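Local coordinates for putative acyl-[acyl-carrier-protein] desaturase DesA2 (Mycobacterium tuberculosis, PDB 1ZA0), which may act as a metal-dependent acyl-[acyl-carrier-protein] desaturase, introducing double bonds into acyl chains during mycobacterial fatty acid biosynthesis, at residues A[52-57]-A[124-129]; A[63-68]-A[171-176]; A[145-150]-A[208-213]; A[202-207]-A[259-264]; A[222-227]-A[234-239]. All blocks are in the same frame, centred on the assembly; numbering follows the deposited sequence.

Contact 1. Residues A[52-57]-A[124-129]; sequences RDWDPS and VDPVAN
W54 and D125 meet through torsions of the same kind: each carries its CG anti to the backbone N (chi1 -177° for W54 and -176° for D125), which lays the indole over the 124-126 backbone and the carboxylate nearly parallel to it, over the rim of its six-membered ring. The ring and carboxylate planes are 4° apart. CB of D125 sits 3.6 Å from the centroid of the six-membered ring of W54, over its face, in a CH-pi contact, while CA of D125 lies above the same face. CD of P126 meets CB of W54 at 3.7 Å. On the opposite face of the indole lies N of P56, from its own loop. W54 NE1 passes 3.5 Å from O of V124, but its hydrogen bond goes to O of R122. D125 OD1 accepts from N of V127 at 3.2 Å, met from above the carboxylate plane, forming an Asx turn across P126. Segments 52-57 and 124-129 thus share no direct hydrogen bond; the polar link comes from R122, just before the second segment, which also donates to O of R52. The indole supplies a flat apolar surface, with its N-H bound to R122 O and D125 OD1 to V127 N.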
# COMPACT_ATOMS: atom_id res chain seq x y z
N ARG A 52 10.41 -24.97 -19.29
CA ARG A 52 10.29 -25.69 -18.02
C ARG A 52 9.42 -25.01 -16.98
O ARG A 52 9.28 -23.77 -16.94
CB ARG A 52 11.68 -25.91 -17.39
CG ARG A 52 12.42 -24.65 -17.04
CD ARG A 52 13.86 -24.85 -16.52
NE ARG A 52 14.47 -23.55 -16.24
CZ ARG A 52 15.44 -23.30 -15.36
NH1 ARG A 52 15.95 -24.29 -14.62
NH2 ARG A 52 15.88 -22.06 -15.22
N ASP A 53 8.83 -25.85 -16.13
CA ASP A 53 8.00 -25.33 -15.08
C ASP A 53 8.87 -24.82 -13.98
O ASP A 53 10.11 -24.94 -14.01
CB ASP A 53 7.03 -26.37 -14.55
CG ASP A 53 5.79 -26.49 -15.41
OD1 ASP A 53 5.49 -25.59 -16.24
OD2 ASP A 53 5.06 -27.48 -15.31
N TRP A 54 8.23 -24.14 -13.06
CA TRP A 54 8.93 -23.59 -11.93
C TRP A 54 9.49 -24.68 -11.03
O TRP A 54 8.86 -25.70 -10.83
CB TRP A 54 8.00 -22.72 -11.09
CG TRP A 54 8.67 -22.04 -9.93
CD1 TRP A 54 9.41 -20.89 -9.98
CD2 TRP A 54 8.66 -22.47 -8.56
NE1 TRP A 54 9.85 -20.58 -8.71
CE2 TRP A 54 9.40 -21.53 -7.82
CE3 TRP A 54 8.08 -23.55 -7.87
CZ2 TRP A 54 9.60 -21.64 -6.43
CZ3 TRP A 54 8.29 -23.67 -6.49
CH2 TRP A 54 9.04 -22.71 -5.79
N ASP A 55 10.65 -24.42 -10.45
CA ASP A 55 11.07 -25.15 -9.26
C ASP A 55 11.89 -24.25 -8.31
O ASP A 55 12.37 -23.24 -8.75
CB ASP A 55 11.83 -26.46 -9.67
CG ASP A 55 13.24 -26.22 -10.06
OD1 ASP A 55 13.51 -26.08 -11.29
OD2 ASP A 55 14.17 -26.17 -9.21
N PRO A 56 12.04 -24.62 -7.01
CA PRO A 56 12.73 -23.78 -6.00
C PRO A 56 14.14 -23.24 -6.37
O PRO A 56 14.50 -22.14 -5.90
CB PRO A 56 12.82 -24.72 -4.77
CG PRO A 56 11.57 -25.57 -4.88
CD PRO A 56 11.54 -25.87 -6.40
N SER A 57 14.87 -23.98 -7.21
CA SER A 57 16.20 -23.62 -7.72
C SER A 57 16.26 -22.37 -8.57
O SER A 57 17.32 -21.76 -8.76
CB SER A 57 16.78 -24.83 -8.54
OG SER A 57 16.68 -24.67 -10.00
N VAL A 124 8.93 -16.64 -7.37
CA VAL A 124 7.97 -17.41 -6.60
C VAL A 124 7.24 -18.37 -7.53
O VAL A 124 7.26 -18.21 -8.72
CB VAL A 124 6.95 -16.50 -5.84
CG1 VAL A 124 7.68 -15.55 -4.90
CG2 VAL A 124 6.14 -15.67 -6.82
N ASP A 125 6.66 -19.42 -6.96
CA ASP A 125 5.85 -20.36 -7.71
C ASP A 125 4.62 -19.64 -8.25
O ASP A 125 3.74 -19.26 -7.47
CB ASP A 125 5.43 -21.46 -6.75
CG ASP A 125 4.65 -22.60 -7.42
OD1 ASP A 125 4.41 -22.57 -8.66
OD2 ASP A 125 4.27 -23.55 -6.72
N PRO A 126 4.55 -19.46 -9.57
CA PRO A 126 3.46 -18.67 -10.16
C PRO A 126 2.11 -19.38 -10.10
O PRO A 126 1.02 -18.69 -10.19
CB PRO A 126 3.90 -18.46 -11.60
CG PRO A 126 4.83 -19.63 -11.90
CD PRO A 126 5.43 -20.05 -10.59
N VAL A 127 2.13 -20.70 -9.92
CA VAL A 127 0.87 -21.47 -9.82
C VAL A 127 0.01 -20.99 -8.65
O VAL A 127 -1.15 -20.62 -8.84
CB VAL A 127 1.10 -23.00 -9.79
CG1 VAL A 127 -0.13 -23.76 -9.29
CG2 VAL A 127 1.45 -23.44 -11.18
N ALA A 128 0.62 -20.95 -7.46
CA ALA A 128 0.03 -20.42 -6.23
C ALA A 128 -0.78 -19.12 -6.37
O ALA A 128 -1.95 -19.07 -5.91
CB ALA A 128 1.15 -20.20 -5.19
N ASN A 129 -0.17 -18.09 -6.99
CA ASN A 129 -0.78 -16.77 -7.24
C ASN A 129 -1.66 -16.64 -8.49
O ASN A 129 -2.11 -15.51 -8.80
CB ASN A 129 0.33 -15.68 -7.35

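Contact 2. Residues A[63-68]-A[171-176]; sequences RTITDA and AQIEEP
I65, on the first turns of helix 63-77, is the side chain that reaches the loop after helix 148-172. Its CB directs the branches toward 171-176, and the two split the work. CG2, anti to the backbone N, rests on the side chain of I173, 3.8 Å from CG1 and 4.1 Å from CD1 of that residue. The other branch leaves CB through CG1 beside the backbone N (chi1 -63°) and bends again at chi2 -51°, which brings CD1 back to I173, 3.9 Å from its CG1. The same methyl lies 4.0 Å from the backbone O of Q172. I173 CG1 therefore sits against both ends of the forked isoleucine, the two side chains running at a slant to one another. At the margin the contact turns polar. T64 OG1 and Q172 OE1 share a water, 2.7 Å from the hydroxyl and 3.1 Å from the amide oxygen, to which the water donates; the amide nitrogen of Q172 is bound to O of A242. E175, the N-cap of helix 176-206, accepts from N of I177 and N of L178 through its carboxylate and so fixes the start of that helix just beyond I173. The isoleucine pair is buried where three helices come together: I65 also packs on L169 of helix 148-172 and on L178 of helix 176-206, and I173 on L178, A179 and I182. The contact thus ties the beginning of helix 63-77 to the connection between two successive long helices of the all-helical desaturase fold.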
# COMPACT_ATOMS: atom_id res chain seq x y z
N ARG A 63 13.62 -15.22 1.20
CA ARG A 63 12.21 -15.52 1.33
C ARG A 63 11.49 -14.35 2.00
O ARG A 63 10.32 -14.15 1.74
CB ARG A 63 11.95 -16.85 2.09
CG ARG A 63 12.22 -18.11 1.19
CD ARG A 63 11.55 -18.09 -0.28
NE ARG A 63 12.35 -17.34 -1.28
CZ ARG A 63 12.02 -17.14 -2.56
NH1 ARG A 63 12.87 -16.49 -3.35
NH2 ARG A 63 10.86 -17.58 -3.07
N THR A 64 12.17 -13.57 2.83
CA THR A 64 11.50 -12.40 3.44
C THR A 64 11.01 -11.43 2.38
O THR A 64 9.91 -10.88 2.51
CB THR A 64 12.37 -11.63 4.42
OG1 THR A 64 13.61 -11.26 3.79
CG2 THR A 64 12.74 -12.54 5.64
N ILE A 65 11.86 -11.22 1.38
CA ILE A 65 11.61 -10.27 0.33
C ILE A 65 10.44 -10.74 -0.53
O ILE A 65 9.52 -9.94 -0.82
CB ILE A 65 12.87 -10.01 -0.51
CG1 ILE A 65 14.00 -9.39 0.36
CG2 ILE A 65 12.50 -9.16 -1.71
CD1 ILE A 65 13.59 -8.21 1.15
N THR A 66 10.46 -12.02 -0.94
CA THR A 66 9.35 -12.56 -1.77
C THR A 66 8.03 -12.70 -1.00
O THR A 66 6.97 -12.46 -1.56
CB THR A 66 9.74 -13.94 -2.43
OG1 THR A 66 10.14 -14.87 -1.44
CG2 THR A 66 10.95 -13.80 -3.31
N ASP A 67 8.07 -13.06 0.29
CA ASP A 67 6.87 -13.06 1.08
C ASP A 67 6.25 -11.66 1.10
O ASP A 67 5.03 -11.51 0.93
CB ASP A 67 7.13 -13.45 2.53
CG ASP A 67 7.47 -14.95 2.73
OD1 ASP A 67 7.33 -15.76 1.78
OD2 ASP A 67 7.88 -15.36 3.85
N ALA A 68 7.07 -10.64 1.37
CA ALA A 68 6.61 -9.24 1.40
C ALA A 68 5.95 -8.85 0.04
O ALA A 68 4.90 -8.19 0.01
CB ALA A 68 7.72 -8.33 1.73
N ALA A 171 14.36 -0.73 1.28
CA ALA A 171 15.60 -0.50 1.96
C ALA A 171 16.34 -1.83 2.23
O ALA A 171 17.50 -1.78 2.47
CB ALA A 171 15.37 0.25 3.24
N GLN A 172 15.64 -2.96 2.24
CA GLN A 172 16.23 -4.28 2.49
C GLN A 172 16.52 -5.09 1.24
O GLN A 172 17.09 -6.19 1.35
CB GLN A 172 15.36 -5.12 3.43
CG GLN A 172 15.27 -4.58 4.87
CD GLN A 172 14.47 -5.41 5.83
OE1 GLN A 172 14.26 -6.59 5.58
NE2 GLN A 172 14.02 -4.81 6.95
N ILE A 173 16.14 -4.58 0.07
CA ILE A 173 16.33 -5.29 -1.22
C ILE A 173 17.62 -4.92 -1.92
O ILE A 173 17.80 -3.77 -2.26
CB ILE A 173 15.14 -4.99 -2.21
CG1 ILE A 173 13.84 -5.56 -1.66
CG2 ILE A 173 15.43 -5.54 -3.59
CD1 ILE A 173 12.58 -5.19 -2.52
N GLU A 174 18.48 -5.90 -2.20
CA GLU A 174 19.74 -5.62 -2.83
C GLU A 174 19.69 -5.76 -4.34
O GLU A 174 20.39 -5.04 -5.09
CB GLU A 174 20.84 -6.54 -2.23
CG GLU A 174 21.02 -6.41 -0.72
CD GLU A 174 22.41 -6.91 -0.28
OE1 GLU A 174 23.06 -7.64 -1.06
OE2 GLU A 174 22.90 -6.49 0.73
N GLU A 175 18.81 -6.63 -4.83
CA GLU A 175 18.58 -6.73 -6.25
C GLU A 175 18.05 -5.38 -6.78
O GLU A 175 16.95 -4.95 -6.41
CB GLU A 175 17.60 -7.87 -6.55
CG GLU A 175 17.71 -8.31 -8.02
CD GLU A 175 17.03 -7.35 -8.99
OE1 GLU A 175 15.75 -7.28 -9.00
OE2 GLU A 175 17.73 -6.73 -9.80
N PRO A 176 18.84 -4.70 -7.59
CA PRO A 176 18.56 -3.32 -8.00
C PRO A 176 17.28 -3.06 -8.84
O PRO A 176 16.71 -2.02 -8.61
CB PRO A 176 19.78 -2.97 -8.82
CG PRO A 176 20.20 -4.38 -9.44
CD PRO A 176 20.13 -5.19 -8.17
O HOH W 1 15.31 -9.21 4.34

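Contact 3. Residues A[145-150]-A[208-213]; sequences KYTQVE and RDETIA
Helix 148-172 begins in segment 145-150, whereas 208-213 is helical throughout and forms the first turns of helix 208-221; their backbones come nearest at V149 and T211, with CA atoms 6.3 Å apart. T147 is the N-cap of the former helix, and with E150 it makes a capping box: E150 N donates to T147 OG1 and T147 N donates to E150 OE1. V149 touches helix 208-221 with both methyls. CG1, anti to the backbone N (chi1 167°), presses on T211, 3.5 Å from OG1, the two side chains crossing at about a right angle. CG2 turns instead to E210, whose extended chain carries OE1 to within 3.6 Å of it. That oxygen also accepts from two waters. One water is 2.9 Å from E210 OE1 and 2.6 Å from T147 OG1; the other is 2.8 Å from E210 OE1 and accepts from V149 N at 3.2 Å. The second carboxylate oxygen of E210 is bound to OG1 of T207, and T211 OG1 to O of T207. V149 also packs on C203 and L10. Direct contact is thus van der Waals, while water carries the polar link. The E210 carboxylate, placed by way of these waters beside the first turn of helix 148-172, would probably interact favourably with that helix's dipole.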
# COMPACT_ATOMS: atom_id res chain seq x y z
N LYS A 145 -20.19 -1.25 6.69
CA LYS A 145 -20.76 0.04 6.28
C LYS A 145 -19.90 1.19 6.92
O LYS A 145 -19.86 1.35 8.16
N TYR A 146 -19.18 1.93 6.07
CA TYR A 146 -18.38 3.08 6.54
C TYR A 146 -18.98 4.37 6.04
O TYR A 146 -19.25 4.53 4.82
CB TYR A 146 -16.94 3.03 6.01
CG TYR A 146 -15.93 2.20 6.80
CD1 TYR A 146 -14.60 2.13 6.35
CD2 TYR A 146 -16.28 1.47 7.94
CE1 TYR A 146 -13.65 1.38 7.01
CE2 TYR A 146 -15.32 0.70 8.62
CZ TYR A 146 -13.99 0.66 8.14
OH TYR A 146 -12.99 -0.08 8.73
N THR A 147 -19.15 5.33 6.97
CA THR A 147 -19.43 6.72 6.57
C THR A 147 -18.34 7.23 5.67
O THR A 147 -17.25 6.60 5.54
CB THR A 147 -19.51 7.68 7.78
OG1 THR A 147 -18.31 7.62 8.55
CG2 THR A 147 -20.69 7.28 8.81
N GLN A 148 -18.64 8.36 5.03
CA GLN A 148 -17.66 9.02 4.16
C GLN A 148 -16.37 9.39 4.92
O GLN A 148 -15.30 9.30 4.36
CB GLN A 148 -18.22 10.28 3.48
N VAL A 149 -16.50 9.78 6.19
CA VAL A 149 -15.40 10.30 6.99
C VAL A 149 -14.60 9.13 7.49
O VAL A 149 -13.40 9.15 7.43
CB VAL A 149 -15.88 11.20 8.18
CG1 VAL A 149 -14.77 11.49 9.20
CG2 VAL A 149 -16.43 12.50 7.63
N GLU A 150 -15.30 8.12 7.96
CA GLU A 150 -14.71 6.84 8.31
C GLU A 150 -13.86 6.24 7.17
O GLU A 150 -12.80 5.68 7.44
CB GLU A 150 -15.78 5.85 8.73
CG GLU A 150 -16.13 5.95 10.21
CD GLU A 150 -17.39 5.15 10.61
OE1 GLU A 150 -18.08 4.60 9.75
OE2 GLU A 150 -17.69 5.11 11.81
N ARG A 208 -15.52 18.17 13.16
CA ARG A 208 -14.46 17.72 14.06
C ARG A 208 -14.68 16.44 14.87
O ARG A 208 -13.82 15.54 14.89
CB ARG A 208 -14.07 18.87 15.02
CG ARG A 208 -12.75 18.72 15.63
CD ARG A 208 -12.46 19.72 16.71
NE ARG A 208 -11.24 19.38 17.45
CZ ARG A 208 -10.01 19.56 17.01
NH1 ARG A 208 -9.79 20.11 15.85
NH2 ARG A 208 -8.98 19.19 17.77
N ASP A 209 -15.79 16.35 15.61
CA ASP A 209 -15.88 15.29 16.59
C ASP A 209 -16.16 13.97 15.89
O ASP A 209 -15.84 12.93 16.43
CB ASP A 209 -16.98 15.55 17.64
CG ASP A 209 -16.70 16.76 18.51
OD1 ASP A 209 -15.55 16.94 18.99
OD2 ASP A 209 -17.60 17.57 18.78
N GLU A 210 -16.80 14.04 14.75
CA GLU A 210 -17.02 12.91 13.86
C GLU A 210 -15.66 12.33 13.42
O GLU A 210 -15.41 11.13 13.57
CB GLU A 210 -17.81 13.38 12.62
CG GLU A 210 -18.59 12.29 11.91
CD GLU A 210 -19.09 12.72 10.56
OE1 GLU A 210 -19.30 11.83 9.69
OE2 GLU A 210 -19.26 13.96 10.33
N THR A 211 -14.79 13.22 12.91
CA THR A 211 -13.47 12.85 12.40
C THR A 211 -12.60 12.26 13.50
O THR A 211 -12.03 11.20 13.36
CB THR A 211 -12.86 14.04 11.66
OG1 THR A 211 -13.78 14.49 10.65
CG2 THR A 211 -11.62 13.62 10.84
N ILE A 212 -12.60 12.89 14.67
CA ILE A 212 -11.88 12.38 15.82
C ILE A 212 -12.36 10.99 16.23
O ILE A 212 -11.52 10.10 16.50
CB ILE A 212 -11.88 13.41 17.02
CG1 ILE A 212 -11.05 14.65 16.63
CG2 ILE A 212 -11.30 12.79 18.28
CD1 ILE A 212 -11.06 15.81 17.64
N ALA A 213 -13.67 10.79 16.26
CA ALA A 213 -14.23 9.49 16.60
C ALA A 213 -13.83 8.44 15.59
O ALA A 213 -13.56 7.34 15.97
CB ALA A 213 -15.77 9.57 16.68
O HOH W 2 -18.72 9.18 10.63
O HOH W 3 -19.33 11.12 6.96

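Contact 4. Residues A[202-207]-A[259-264]; sequences HCLDYT and TAWGLA
L204 meets L263 end to end, with CD1 atoms 3.7 Å apart, and CD2 of L204 is also 3.9 Å from CD1 of L263. The same L204 CD1 lies 3.9 Å from CB of W261 and 4.0 Å from its CG, so one methyl touches both the tryptophan and the leucine two residues later. L204 and W261 cross at about a right angle, and L263 reaches in with CG beside its backbone N (chi1 -62°). Both residues are brought to the same side by the turn at G262, whose positive phi of 85° closes helix 247-260 in a Schellman motif. G262 N donates to O of T259 at 2.8 Å. In the desaturase fold this is where the C-terminal end of helix 247-260 leans on the last turn of helix 176-206, which is one of the helices that carry metal ligands, E189 and H192 among them. W261 NE1 donates to O of A197, earlier in that helix, and the indole ring makes a cation-pi contact with R257 and packs on V200 and T201. A156, from helix 148-172, touches the tryptophan too. Outside this shell, helix 208-221 covers both leucines: T211 and I212 lie against L204, R208 and I215 against L263.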
# COMPACT_ATOMS: atom_id res chain seq x y z
N HIS A 202 -9.27 18.53 6.20
CA HIS A 202 -10.46 19.34 5.96
C HIS A 202 -11.69 18.81 6.72
O HIS A 202 -12.46 19.60 7.22
CB HIS A 202 -10.72 19.58 4.48
CG HIS A 202 -11.77 20.62 4.20
ND1 HIS A 202 -11.62 21.96 4.51
CD2 HIS A 202 -13.03 20.51 3.68
CE1 HIS A 202 -12.71 22.63 4.18
NE2 HIS A 202 -13.59 21.78 3.68
N CYS A 203 -11.79 17.48 6.91
CA CYS A 203 -12.86 16.89 7.71
C CYS A 203 -12.73 17.27 9.17
O CYS A 203 -13.75 17.53 9.87
CB CYS A 203 -12.93 15.36 7.61
SG CYS A 203 -13.33 14.71 6.03
N LEU A 204 -11.50 17.25 9.70
CA LEU A 204 -11.26 17.72 11.04
C LEU A 204 -11.68 19.18 11.24
O LEU A 204 -12.07 19.52 12.33
CB LEU A 204 -9.80 17.57 11.51
CG LEU A 204 -9.37 16.23 12.06
CD1 LEU A 204 -7.81 16.16 12.02
CD2 LEU A 204 -9.94 15.95 13.45
N ASP A 205 -11.52 20.01 10.22
CA ASP A 205 -11.95 21.43 10.24
C ASP A 205 -13.50 21.65 10.12
O ASP A 205 -14.09 22.44 10.84
CB ASP A 205 -11.24 22.17 9.11
CG ASP A 205 -9.73 22.14 9.25
OD1 ASP A 205 -9.24 21.83 10.33
OD2 ASP A 205 -8.94 22.41 8.35
N TYR A 206 -14.15 20.90 9.22
CA TYR A 206 -15.58 20.99 8.97
C TYR A 206 -16.45 20.25 9.98
O TYR A 206 -17.49 20.78 10.45
CB TYR A 206 -15.86 20.51 7.54
CG TYR A 206 -17.36 20.42 7.19
CD1 TYR A 206 -18.22 21.54 7.29
CD2 TYR A 206 -17.91 19.22 6.72
CE1 TYR A 206 -19.60 21.44 6.95
CE2 TYR A 206 -19.26 19.12 6.38
CZ TYR A 206 -20.09 20.22 6.50
OH TYR A 206 -21.40 20.05 6.11
N THR A 207 -16.06 19.03 10.32
CA THR A 207 -16.85 18.17 11.17
C THR A 207 -16.00 17.41 12.18
O THR A 207 -15.81 16.16 12.14
CB THR A 207 -17.78 17.21 10.32
OG1 THR A 207 -18.54 16.42 11.23
CG2 THR A 207 -16.93 16.16 9.54
N THR A 259 -0.34 12.34 15.40
CA THR A 259 0.53 13.45 15.71
C THR A 259 0.59 14.43 14.55
O THR A 259 0.46 15.65 14.76
CB THR A 259 1.97 12.91 16.11
OG1 THR A 259 1.87 12.08 17.29
CG2 THR A 259 2.96 14.02 16.47
N ALA A 260 0.74 13.91 13.32
CA ALA A 260 0.84 14.72 12.13
C ALA A 260 -0.47 15.50 11.84
O ALA A 260 -0.41 16.51 11.16
CB ALA A 260 1.22 13.85 10.93
N TRP A 261 -1.63 15.00 12.31
CA TRP A 261 -2.89 15.77 12.30
C TRP A 261 -3.02 16.79 13.44
O TRP A 261 -4.05 17.44 13.57
CB TRP A 261 -4.16 14.84 12.32
CG TRP A 261 -4.48 14.25 10.93
CD1 TRP A 261 -4.51 14.90 9.74
CD2 TRP A 261 -4.83 12.91 10.66
NE1 TRP A 261 -4.84 14.04 8.72
CE2 TRP A 261 -5.06 12.80 9.27
CE3 TRP A 261 -4.98 11.77 11.46
CZ2 TRP A 261 -5.36 11.61 8.68
CZ3 TRP A 261 -5.33 10.62 10.90
CH2 TRP A 261 -5.52 10.52 9.50
N GLY A 262 -2.04 16.85 14.32
CA GLY A 262 -2.03 17.84 15.37
C GLY A 262 -2.84 17.35 16.55
O GLY A 262 -3.22 18.12 17.45
N LEU A 263 -3.11 16.05 16.57
CA LEU A 263 -4.04 15.51 17.56
C LEU A 263 -3.38 14.75 18.70
O LEU A 263 -4.06 13.97 19.37
CB LEU A 263 -5.07 14.61 16.88
CG LEU A 263 -5.97 15.31 15.87
CD1 LEU A 263 -6.80 14.31 15.08
CD2 LEU A 263 -6.85 16.41 16.52
N ALA A 264 -2.06 14.91 18.87
CA ALA A 264 -1.30 14.06 19.80
C ALA A 264 -1.79 14.15 21.25
O ALA A 264 -1.75 13.15 21.95
CB ALA A 264 0.24 14.34 19.74

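Contact 5. Residues A[222-227]-A[234-239]; sequences LDVLGA and DKLQNV
Segment 222-227 has no regular secondary structure apart from a type II beta turn from V224 to A227, closed by a bond of 3.2 Å from A227 N to V224 O, and this turn faces one side of helix 233-241, nearest at G226 and L236. L236 does nearly all the touching on the helix side. Its chi1 of -67° sends CG toward the turn, and the extended chi2 (-172°) sets the two methyls side by side against the peptides there: L236 CD2 lies 3.2 Å from O of L225, and L236 CD1 3.6 Å from both O of G226 and N of A227. V224 adds the one contact between side chains, its CG2 4.0 Å from CD1 of L236. G226, at a positive phi of 92°, presents bare peptide to L236. D223 OD1 accepts from N of V224 at the start of the turn. L225 points its own tip elsewhere, onto Y158, C161 and F165 of helix 148-172 and L75 of helix 63-77, while L236 also packs on I71. A glycine-containing type II turn here brings the loop after helix 208-221 into the helical bundle, its L225 side chain about 9 Å from the bound manganese ion of the metal site.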
# COMPACT_ATOMS: atom_id res chain seq x y z
N LEU A 222 -7.13 -1.17 13.59
CA LEU A 222 -6.25 -1.40 12.42
C LEU A 222 -5.39 -2.63 12.65
O LEU A 222 -4.83 -2.78 13.72
CB LEU A 222 -5.27 -0.25 12.21
CG LEU A 222 -5.70 0.74 11.16
CD1 LEU A 222 -4.97 2.09 11.41
CD2 LEU A 222 -5.41 0.21 9.80
N ASP A 223 -5.23 -3.46 11.65
CA ASP A 223 -4.33 -4.64 11.80
C ASP A 223 -3.15 -4.53 10.82
O ASP A 223 -3.12 -3.64 10.00
CB ASP A 223 -5.12 -5.94 11.58
CG ASP A 223 -4.64 -7.14 12.52
OD1 ASP A 223 -3.46 -7.20 12.97
OD2 ASP A 223 -5.40 -8.08 12.80
N VAL A 224 -2.17 -5.40 10.91
CA VAL A 224 -1.06 -5.34 9.97
C VAL A 224 -1.52 -5.68 8.56
O VAL A 224 -2.52 -6.38 8.35
CB VAL A 224 0.14 -6.25 10.38
CG1 VAL A 224 0.55 -6.01 11.83
CG2 VAL A 224 -0.16 -7.68 10.15
N LEU A 225 -0.79 -5.18 7.58
CA LEU A 225 -1.13 -5.46 6.20
C LEU A 225 -1.14 -6.96 5.94
O LEU A 225 -0.18 -7.67 6.24
CB LEU A 225 -0.21 -4.72 5.23
CG LEU A 225 -0.35 -3.21 5.22
CD1 LEU A 225 0.80 -2.68 4.34
CD2 LEU A 225 -1.66 -2.72 4.70
N GLY A 226 -2.24 -7.47 5.40
CA GLY A 226 -2.30 -8.88 5.01
C GLY A 226 -2.85 -9.82 6.09
O GLY A 226 -2.93 -11.03 5.87
N ALA A 227 -3.22 -9.26 7.24
CA ALA A 227 -3.91 -9.95 8.34
C ALA A 227 -5.19 -10.74 7.94
O ALA A 227 -5.55 -11.69 8.58
CB ALA A 227 -4.26 -8.92 9.41
N ASP A 234 2.48 -17.48 8.21
CA ASP A 234 3.94 -17.67 8.13
C ASP A 234 4.65 -16.51 7.44
O ASP A 234 5.70 -16.06 7.90
CB ASP A 234 4.24 -18.95 7.33
CG ASP A 234 3.95 -20.23 8.14
OD1 ASP A 234 3.35 -20.13 9.25
OD2 ASP A 234 4.31 -21.38 7.74
N LYS A 235 4.10 -16.07 6.30
CA LYS A 235 4.66 -14.92 5.56
C LYS A 235 4.60 -13.64 6.39
O LYS A 235 5.61 -12.92 6.47
CB LYS A 235 3.96 -14.72 4.20
CG LYS A 235 3.87 -16.00 3.37
CD LYS A 235 3.43 -15.75 1.94
CE LYS A 235 3.35 -17.07 1.20
NZ LYS A 235 4.33 -17.13 0.13
N LEU A 236 3.46 -13.38 7.02
CA LEU A 236 3.33 -12.19 7.90
C LEU A 236 4.36 -12.22 9.00
O LEU A 236 4.97 -11.21 9.27
CB LEU A 236 1.94 -12.02 8.54
CG LEU A 236 0.74 -11.69 7.66
CD1 LEU A 236 -0.53 -11.34 8.50
CD2 LEU A 236 0.98 -10.58 6.75
N GLN A 237 4.59 -13.39 9.62
CA GLN A 237 5.56 -13.49 10.73
C GLN A 237 6.98 -13.25 10.20
O GLN A 237 7.82 -12.56 10.82
CB GLN A 237 5.46 -14.89 11.39
CG GLN A 237 6.13 -15.00 12.78
CD GLN A 237 5.61 -13.97 13.77
OE1 GLN A 237 4.39 -13.86 13.96
NE2 GLN A 237 6.51 -13.19 14.37
N ASN A 238 7.25 -13.78 9.02
CA ASN A 238 8.56 -13.60 8.42
C ASN A 238 8.84 -12.09 8.14
O ASN A 238 9.86 -11.56 8.49
CB ASN A 238 8.64 -14.43 7.13
CG ASN A 238 10.04 -14.89 6.80
OD1 ASN A 238 10.88 -15.12 7.69
ND2 ASN A 238 10.32 -15.04 5.51
N VAL A 239 7.87 -11.37 7.57
CA VAL A 239 8.08 -9.95 7.25
C VAL A 239 8.12 -9.14 8.54
O VAL A 239 8.83 -8.18 8.62
CB VAL A 239 7.08 -9.36 6.19
CG1 VAL A 239 6.93 -10.26 4.96
CG2 VAL A 239 5.77 -9.02 6.77

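Contacts 1 to 4 lie toward the two ends of the helical bundle. Contacts 1 and 2 touch at one end, V124 CG1 lying 3.6 Å from T66 CB; contacts 3 and 4 touch at the other, where OG1 of T211 is 3.1 Å from O of C203 and CG1 of I212 3.6 Å from CD2 of L204. The centres of contacts 1 and 4 are 47 Å apart. Contact 5 lies between, bound to contact 2 by a probable hydrogen bond of 3.0 Å from N238 ND2 to D67 OD2. It comes close to the metal site, the L225 side chain being about 7 Å from that of E189, a manganese ligand. In contact 4, the W261 side chain is about 10 Å from that of E159, another ligand.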